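Local coordinates for ammonium transporter (Kuenenia stuttgartiensis, PDB 6EU6), which probably senses ammonium at the membrane and passes the signal on, as the Amt-type sensor domain of a histidine kinase, at residues Gly330-Gln342 with Arg353-Ile365. Residues are numbered along the deposited sequence; the frame is centred on the assembly and turned at random.
Sequences GVIGTLCVAIFAQ and RMHQLGIQALGVI
Arg353 reaches across to Ala338 and Ala341, at the C-terminal end of helix 322-340, and donates hydrogen bonds to their carbonyl oxygens, illustrating how one side chain can gather carbonyls from the last turn of a helix and from the residue that follows it. Its chain runs extended from CG to NE past Ala338 O, and NH1 and NH2 both close end-on upon Ala341 O, each at 2.7 Å. NH1 also takes Ala338 O at 2.8 Å, a nearly straight bond (164°) that stays in the guanidinium plane yet meets the carbonyl from above its own plane. Replacing this arginine with a leucine would probably leave both carbonyls without these donors and the turn after the helix less firmly fixed.

Further along, Ala338 CB lies 3.4 Å from Leu357 N, letting the backbones approach closely, while Leu335 fits as a knob among Leu357, Gln360, Ala361 and Val364. Gln360, bent at chi2 (-55°), sends NE2 to Thr334 O at 3.0 Å; that nitrogen also binds Ile162 O. Gln356 NE2 in turn donates to Gln360 OE1 and to Gly160 O, helping fix the rotation of the Gln360 amide.

Segments 330-340 and 353-365 run antiparallel, at 164°, their axes coming within 8.2 Å, joined by a loop; helix 167-185 touches Val331 and Thr334, and helix 289-312 covers Ile332 and Phe340.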
ATOM      1  N   GLY A 330     -23.170  -6.112  -7.376  1.00 25.76           N
ATOM      2  CA  GLY A 330     -23.152  -7.414  -6.749  1.00 28.30           C
ATOM      3  C   GLY A 330     -24.255  -8.270  -7.352  1.00 27.39           C
ATOM      4  O   GLY A 330     -24.087  -9.463  -7.509  1.00 25.88           O
ATOM      5  N   VAL A 331     -25.400  -7.676  -7.637  1.00 26.44           N
ATOM      6  CA  VAL A 331     -26.496  -8.435  -8.256  1.00 29.64           C
ATOM      7  C   VAL A 331     -26.052  -9.010  -9.615  1.00 28.96           C
ATOM      8  O   VAL A 331     -26.176 -10.208  -9.875  1.00 30.73           O
ATOM      9  CB  VAL A 331     -27.711  -7.570  -8.486  1.00 29.12           C
ATOM     10  CG1 VAL A 331     -28.692  -8.253  -9.441  1.00 31.79           C
ATOM     11  CG2 VAL A 331     -28.341  -7.184  -7.159  1.00 29.12           C
ATOM     12  N   ILE A 332     -25.428  -8.164 -10.419  1.00 29.63           N
ATOM     13  CA  ILE A 332     -24.992  -8.591 -11.701  1.00 29.53           C
ATOM     14  C   ILE A 332     -23.964  -9.721 -11.614  1.00 31.15           C
ATOM     15  O   ILE A 332     -24.065 -10.751 -12.324  1.00 28.54           O
ATOM     16  CB  ILE A 332     -24.387  -7.415 -12.526  1.00 30.73           C
ATOM     17  CG1 ILE A 332     -25.402  -6.327 -12.748  1.00 35.94           C
ATOM     18  CG2 ILE A 332     -23.759  -7.953 -13.799  1.00 33.91           C
ATOM     19  CD1 ILE A 332     -24.825  -4.974 -13.108  1.00 36.65           C
ATOM     20  N   GLY A 333     -22.944  -9.565 -10.771  1.00 29.87           N
ATOM     21  CA  GLY A 333     -21.981 -10.637 -10.634  1.00 28.43           C
ATOM     22  C   GLY A 333     -22.613 -11.932 -10.114  1.00 27.21           C
ATOM     23  O   GLY A 333     -22.265 -13.053 -10.507  1.00 25.55           O
ATOM     24  N   THR A 334     -23.517 -11.791  -9.140  1.00 26.91           N
ATOM     25  CA  THR A 334     -24.106 -12.947  -8.516  1.00 27.17           C
ATOM     26  C   THR A 334     -24.940 -13.720  -9.582  1.00 29.85           C
ATOM     27  O   THR A 334     -24.883 -14.995  -9.653  1.00 32.85           O
ATOM     28  CB  THR A 334     -24.913 -12.484  -7.320  1.00 30.64           C
ATOM     29  OG1 THR A 334     -24.001 -11.885  -6.329  1.00 27.81           O
ATOM     30  CG2 THR A 334     -25.738 -13.681  -6.699  1.00 30.92           C
ATOM     31  N   LEU A 335     -25.723 -12.986 -10.397  1.00 30.04           N
ATOM     32  CA  LEU A 335     -26.477 -13.634 -11.510  1.00 32.75           C
ATOM     33  C   LEU A 335     -25.558 -14.276 -12.549  1.00 32.79           C
ATOM     34  O   LEU A 335     -25.832 -15.373 -13.044  1.00 35.27           O
ATOM     35  CB  LEU A 335     -27.433 -12.674 -12.173  1.00 30.52           C
ATOM     36  CG  LEU A 335     -28.514 -12.135 -11.266  1.00 31.33           C
ATOM     37  CD1 LEU A 335     -29.266 -11.095 -12.062  1.00 31.64           C
ATOM     38  CD2 LEU A 335     -29.440 -13.245 -10.773  1.00 33.94           C
ATOM     39  N   CYS A 336     -24.434 -13.644 -12.823  1.00 31.90           N
ATOM     40  CA  CYS A 336     -23.438 -14.141 -13.824  1.00 30.92           C
ATOM     41  C   CYS A 336     -22.776 -15.432 -13.430  1.00 30.25           C
ATOM     42  O   CYS A 336     -22.329 -16.171 -14.299  1.00 30.83           O
ATOM     43  CB  CYS A 336     -22.363 -13.068 -14.076  1.00 34.11           C
ATOM     44  SG  CYS A 336     -22.859 -11.724 -15.179  1.00 35.94           S
ATOM     45  N   VAL A 337     -22.727 -15.754 -12.137  1.00 28.23           N
ATOM     46  CA  VAL A 337     -22.270 -17.027 -11.740  1.00 29.58           C
ATOM     47  C   VAL A 337     -22.966 -18.154 -12.599  1.00 35.39           C
ATOM     48  O   VAL A 337     -22.318 -19.078 -13.136  1.00 33.56           O
ATOM     49  CB  VAL A 337     -22.639 -17.287 -10.266  1.00 31.86           C
ATOM     50  CG1 VAL A 337     -22.618 -18.807  -9.963  1.00 31.86           C
ATOM     51  CG2 VAL A 337     -21.720 -16.521  -9.318  1.00 30.75           C
ATOM     52  N   ALA A 338     -24.289 -18.106 -12.678  1.00 34.07           N
ATOM     53  CA  ALA A 338     -25.056 -19.135 -13.458  1.00 35.52           C
ATOM     54  C   ALA A 338     -24.693 -19.173 -14.946  1.00 34.20           C
ATOM     55  O   ALA A 338     -24.665 -20.250 -15.543  1.00 35.75           O
ATOM     56  CB  ALA A 338     -26.577 -18.956 -13.289  1.00 31.57           C
ATOM     57  N   ILE A 339     -24.430 -18.005 -15.513  1.00 33.71           N
ATOM     58  CA  ILE A 339     -24.144 -17.869 -16.945  1.00 36.18           C
ATOM     59  C   ILE A 339     -22.763 -18.321 -17.250  1.00 42.79           C
ATOM     60  O   ILE A 339     -22.575 -18.997 -18.255  1.00 40.52           O
ATOM     61  CB  ILE A 339     -24.336 -16.454 -17.413  1.00 39.45           C
ATOM     62  CG1 ILE A 339     -25.702 -15.962 -17.012  1.00 43.36           C
ATOM     63  CG2 ILE A 339     -24.119 -16.294 -18.907  1.00 43.60           C
ATOM     64  CD1 ILE A 339     -26.793 -16.969 -17.292  1.00 52.18           C
ATOM     65  N   PHE A 340     -21.797 -18.028 -16.374  1.00 36.91           N
ATOM     66  CA  PHE A 340     -20.395 -18.163 -16.783  1.00 34.49           C
ATOM     67  C   PHE A 340     -19.579 -19.185 -16.083  1.00 32.35           C
ATOM     68  O   PHE A 340     -18.486 -19.596 -16.602  1.00 32.94           O
ATOM     69  CB  PHE A 340     -19.641 -16.806 -16.656  1.00 34.97           C
ATOM     70  CG  PHE A 340     -20.110 -15.771 -17.606  1.00 29.87           C
ATOM     71  CD1 PHE A 340     -19.673 -15.774 -18.905  1.00 34.85           C
ATOM     72  CD2 PHE A 340     -21.026 -14.846 -17.249  1.00 28.81           C
ATOM     73  CE1 PHE A 340     -20.136 -14.840 -19.798  1.00 34.68           C
ATOM     74  CE2 PHE A 340     -21.484 -13.900 -18.110  1.00 32.58           C
ATOM     75  CZ  PHE A 340     -21.041 -13.873 -19.409  1.00 33.17           C
ATOM     76  N   ALA A 341     -19.993 -19.579 -14.902  1.00 30.81           N
ATOM     77  CA  ALA A 341     -19.210 -20.487 -14.120  1.00 33.42           C
ATOM     78  C   ALA A 341     -19.036 -21.831 -14.824  1.00 42.43           C
ATOM     79  O   ALA A 341     -19.934 -22.276 -15.558  1.00 39.62           O
ATOM     80  CB  ALA A 341     -19.824 -20.709 -12.758  1.00 39.24           C
ATOM     81  N   GLN A 342     -17.861 -22.421 -14.617  1.00 36.38           N
ATOM     82  CA  GLN A 342     -17.564 -23.780 -15.026  1.00 43.81           C
ATOM     83  C   GLN A 342     -18.593 -24.729 -14.420  1.00 41.74           C
ATOM     84  O   GLN A 342     -18.889 -24.675 -13.214  1.00 37.83           O
ATOM     85  CB  GLN A 342     -16.148 -24.159 -14.583  1.00 47.42           C
ATOM     86  CG  GLN A 342     -15.622 -25.396 -15.265  1.00 63.56           C
ATOM     87  CD  GLN A 342     -15.706 -25.229 -16.766  1.00 74.33           C
ATOM     88  OE1 GLN A 342     -15.218 -24.226 -17.297  1.00 73.25           O
ATOM     89  NE2 GLN A 342     -16.373 -26.174 -17.460  1.00 78.24           N
ATOM     90  N   ARG A 353     -27.832 -24.534 -15.529  1.00 36.49           N
ATOM     91  CA  ARG A 353     -27.631 -23.088 -15.481  1.00 37.10           C
ATOM     92  C   ARG A 353     -28.907 -22.320 -15.238  1.00 42.30           C
ATOM     93  O   ARG A 353     -28.944 -21.365 -14.445  1.00 36.56           O
ATOM     94  CB  ARG A 353     -26.970 -22.551 -16.770  1.00 37.41           C
ATOM     95  CG  ARG A 353     -25.574 -23.116 -17.039  1.00 37.77           C
ATOM     96  CD  ARG A 353     -24.778 -22.279 -18.068  1.00 44.43           C
ATOM     97  NE  ARG A 353     -23.467 -22.885 -18.214  1.00 39.74           N
ATOM     98  CZ  ARG A 353     -22.441 -22.683 -17.394  1.00 43.19           C
ATOM     99  NH1 ARG A 353     -22.500 -21.805 -16.411  1.00 39.63           N
ATOM    100  NH2 ARG A 353     -21.346 -23.364 -17.548  1.00 39.11           N
ATOM    101  N   MET A 354     -29.977 -22.744 -15.896  1.00 39.76           N
ATOM    102  CA  MET A 354     -31.301 -22.191 -15.669  1.00 43.64           C
ATOM    103  C   MET A 354     -31.707 -22.286 -14.211  1.00 37.54           C
ATOM    104  O   MET A 354     -32.171 -21.334 -13.606  1.00 36.33           O
ATOM    105  CB  MET A 354     -32.324 -22.989 -16.453  1.00 54.76           C
ATOM    106  CG  MET A 354     -33.654 -22.302 -16.505  1.00 75.31           C
ATOM    107  SD  MET A 354     -33.833 -21.522 -18.107  1.00 99.02           S
ATOM    108  CE  MET A 354     -34.011 -22.959 -19.180  1.00 81.80           C
ATOM    109  N   HIS A 355     -31.507 -23.442 -13.645  1.00 36.70           N
ATOM    110  CA  HIS A 355     -31.902 -23.674 -12.278  1.00 40.62           C
ATOM    111  C   HIS A 355     -30.930 -22.848 -11.391  1.00 37.49           C
ATOM    112  O   HIS A 355     -31.351 -22.209 -10.494  1.00 32.29           O
ATOM    113  CB  HIS A 355     -31.784 -25.168 -11.987  1.00 49.58           C
ATOM    114  CG  HIS A 355     -32.564 -25.639 -10.802  1.00 68.06           C
ATOM    115  ND1 HIS A 355     -33.819 -26.195 -10.917  1.00 75.89           N
ATOM    116  CD2 HIS A 355     -32.254 -25.679  -9.482  1.00 83.21           C
ATOM    117  CE1 HIS A 355     -34.257 -26.535  -9.715  1.00 92.73           C
ATOM    118  NE2 HIS A 355     -33.330 -26.225  -8.826  1.00 87.42           N
ATOM    119  N   GLN A 356     -29.617 -22.894 -11.639  1.00 36.43           N
ATOM    120  CA  GLN A 356     -28.692 -22.044 -10.846  1.00 33.57           C
ATOM    121  C   GLN A 356     -29.057 -20.576 -10.922  1.00 30.51           C
ATOM    122  O   GLN A 356     -28.967 -19.857  -9.910  1.00 33.68           O
ATOM    123  CB  GLN A 356     -27.259 -22.244 -11.315  1.00 35.50           C
ATOM    124  CG  GLN A 356     -26.243 -21.633 -10.375  1.00 32.82           C
ATOM    125  CD  GLN A 356     -26.153 -22.437  -9.124  1.00 32.48           C
ATOM    126  OE1 GLN A 356     -25.882 -23.634  -9.183  1.00 34.12           O
ATOM    127  NE2 GLN A 356     -26.332 -21.804  -7.991  1.00 32.69           N
ATOM    128  N   LEU A 357     -29.509 -20.100 -12.091  1.00 31.66           N
ATOM    129  CA  LEU A 357     -29.921 -18.721 -12.227  1.00 34.00           C
ATOM    130  C   LEU A 357     -31.069 -18.393 -11.287  1.00 37.48           C
ATOM    131  O   LEU A 357     -31.162 -17.259 -10.780  1.00 34.54           O
ATOM    132  CB  LEU A 357     -30.331 -18.403 -13.648  1.00 34.66           C
ATOM    133  CG  LEU A 357     -30.544 -16.955 -14.001  1.00 40.41           C
ATOM    134  CD1 LEU A 357     -29.303 -16.066 -13.724  1.00 41.85           C
ATOM    135  CD2 LEU A 357     -30.949 -16.839 -15.460  1.00 43.21           C
ATOM    136  N   GLY A 358     -31.941 -19.373 -11.023  1.00 36.34           N
ATOM    137  CA  GLY A 358     -33.165 -19.121 -10.228  1.00 32.36           C
ATOM    138  C   GLY A 358     -32.705 -19.071  -8.758  1.00 28.03           C
ATOM    139  O   GLY A 358     -33.187 -18.279  -8.010  1.00 30.25           O
ATOM    140  N   ILE A 359     -31.764 -19.916  -8.372  1.00 29.06           N
ATOM    141  CA  ILE A 359     -31.214 -19.923  -7.004  1.00 31.08           C
ATOM    142  C   ILE A 359     -30.410 -18.618  -6.769  1.00 34.86           C
ATOM    143  O   ILE A 359     -30.477 -18.042  -5.697  1.00 33.01           O
ATOM    144  CB  ILE A 359     -30.320 -21.168  -6.775  1.00 34.96           C
ATOM    145  CG1 ILE A 359     -31.155 -22.457  -6.739  1.00 40.13           C
ATOM    146  CG2 ILE A 359     -29.477 -21.068  -5.530  1.00 36.49           C
ATOM    147  CD1 ILE A 359     -30.362 -23.695  -7.112  1.00 43.44           C
ATOM    148  N   GLN A 360     -29.633 -18.178  -7.767  1.00 33.09           N
ATOM    149  CA  GLN A 360     -28.882 -16.934  -7.631  1.00 34.96           C
ATOM    150  C   GLN A 360     -29.854 -15.770  -7.475  1.00 32.56           C
ATOM    151  O   GLN A 360     -29.753 -14.946  -6.538  1.00 29.71           O
ATOM    152  CB  GLN A 360     -27.928 -16.722  -8.802  1.00 31.70           C
ATOM    153  CG  GLN A 360     -26.790 -17.774  -8.952  1.00 30.27           C
ATOM    154  CD  GLN A 360     -25.950 -17.953  -7.722  1.00 33.14           C
ATOM    155  OE1 GLN A 360     -26.093 -18.925  -6.988  1.00 31.50           O
ATOM    156  NE2 GLN A 360     -25.056 -16.981  -7.475  1.00 30.11           N
ATOM    157  N   ALA A 361     -30.871 -15.755  -8.311  1.00 30.49           N
ATOM    158  CA  ALA A 361     -31.896 -14.713  -8.205  1.00 32.76           C
ATOM    159  C   ALA A 361     -32.611 -14.723  -6.839  1.00 32.20           C
ATOM    160  O   ALA A 361     -32.952 -13.677  -6.279  1.00 32.88           O
ATOM    161  CB  ALA A 361     -32.901 -14.841  -9.312  1.00 35.48           C
ATOM    162  N   LEU A 362     -32.833 -15.917  -6.312  1.00 33.10           N
ATOM    163  CA  LEU A 362     -33.488 -16.020  -5.029  1.00 37.87           C
ATOM    164  C   LEU A 362     -32.572 -15.427  -3.959  1.00 34.37           C
ATOM    165  O   LEU A 362     -33.017 -14.740  -3.065  1.00 32.17           O
ATOM    166  CB  LEU A 362     -33.839 -17.470  -4.686  1.00 35.47           C
ATOM    167  CG  LEU A 362     -34.131 -17.736  -3.207  1.00 42.87           C
ATOM    168  CD1 LEU A 362     -35.395 -16.964  -2.842  1.00 50.08           C
ATOM    169  CD2 LEU A 362     -34.303 -19.229  -2.954  1.00 46.45           C
ATOM    170  N   GLY A 363     -31.293 -15.734  -4.037  1.00 34.61           N
ATOM    171  CA  GLY A 363     -30.310 -15.124  -3.103  1.00 36.45           C
ATOM    172  C   GLY A 363     -30.280 -13.613  -3.192  1.00 30.96           C
ATOM    173  O   GLY A 363     -30.234 -12.897  -2.162  1.00 32.14           O
ATOM    174  N   VAL A 364     -30.325 -13.117  -4.408  1.00 28.90           N
ATOM    175  CA  VAL A 364     -30.347 -11.683  -4.662  1.00 28.48           C
ATOM    176  C   VAL A 364     -31.549 -11.005  -4.007  1.00 33.20           C
ATOM    177  O   VAL A 364     -31.425  -9.930  -3.410  1.00 30.79           O
ATOM    178  CB  VAL A 364     -30.355 -11.412  -6.172  1.00 29.07           C
ATOM    179  CG1 VAL A 364     -30.830 -10.028  -6.513  1.00 32.00           C
ATOM    180  CG2 VAL A 364     -28.956 -11.643  -6.732  1.00 30.90           C
ATOM    181  N   ILE A 365     -32.721 -11.595  -4.188  1.00 32.21           N
ATOM    182  CA  ILE A 365     -33.969 -11.047  -3.631  1.00 31.81           C
ATOM    183  C   ILE A 365     -34.040 -11.130  -2.144  1.00 28.65           C
ATOM    184  O   ILE A 365     -34.563 -10.228  -1.479  1.00 30.92           O
ATOM    185  CB  ILE A 365     -35.192 -11.764  -4.294  1.00 37.27           C
ATOM    186  CG1 ILE A 365     -35.334 -11.220  -5.695  1.00 42.24           C
ATOM    187  CG2 ILE A 365     -36.448 -11.547  -3.493  1.00 41.05           C
ATOM    188  CD1 ILE A 365     -35.947 -12.191  -6.665  1.00 49.47           C
TER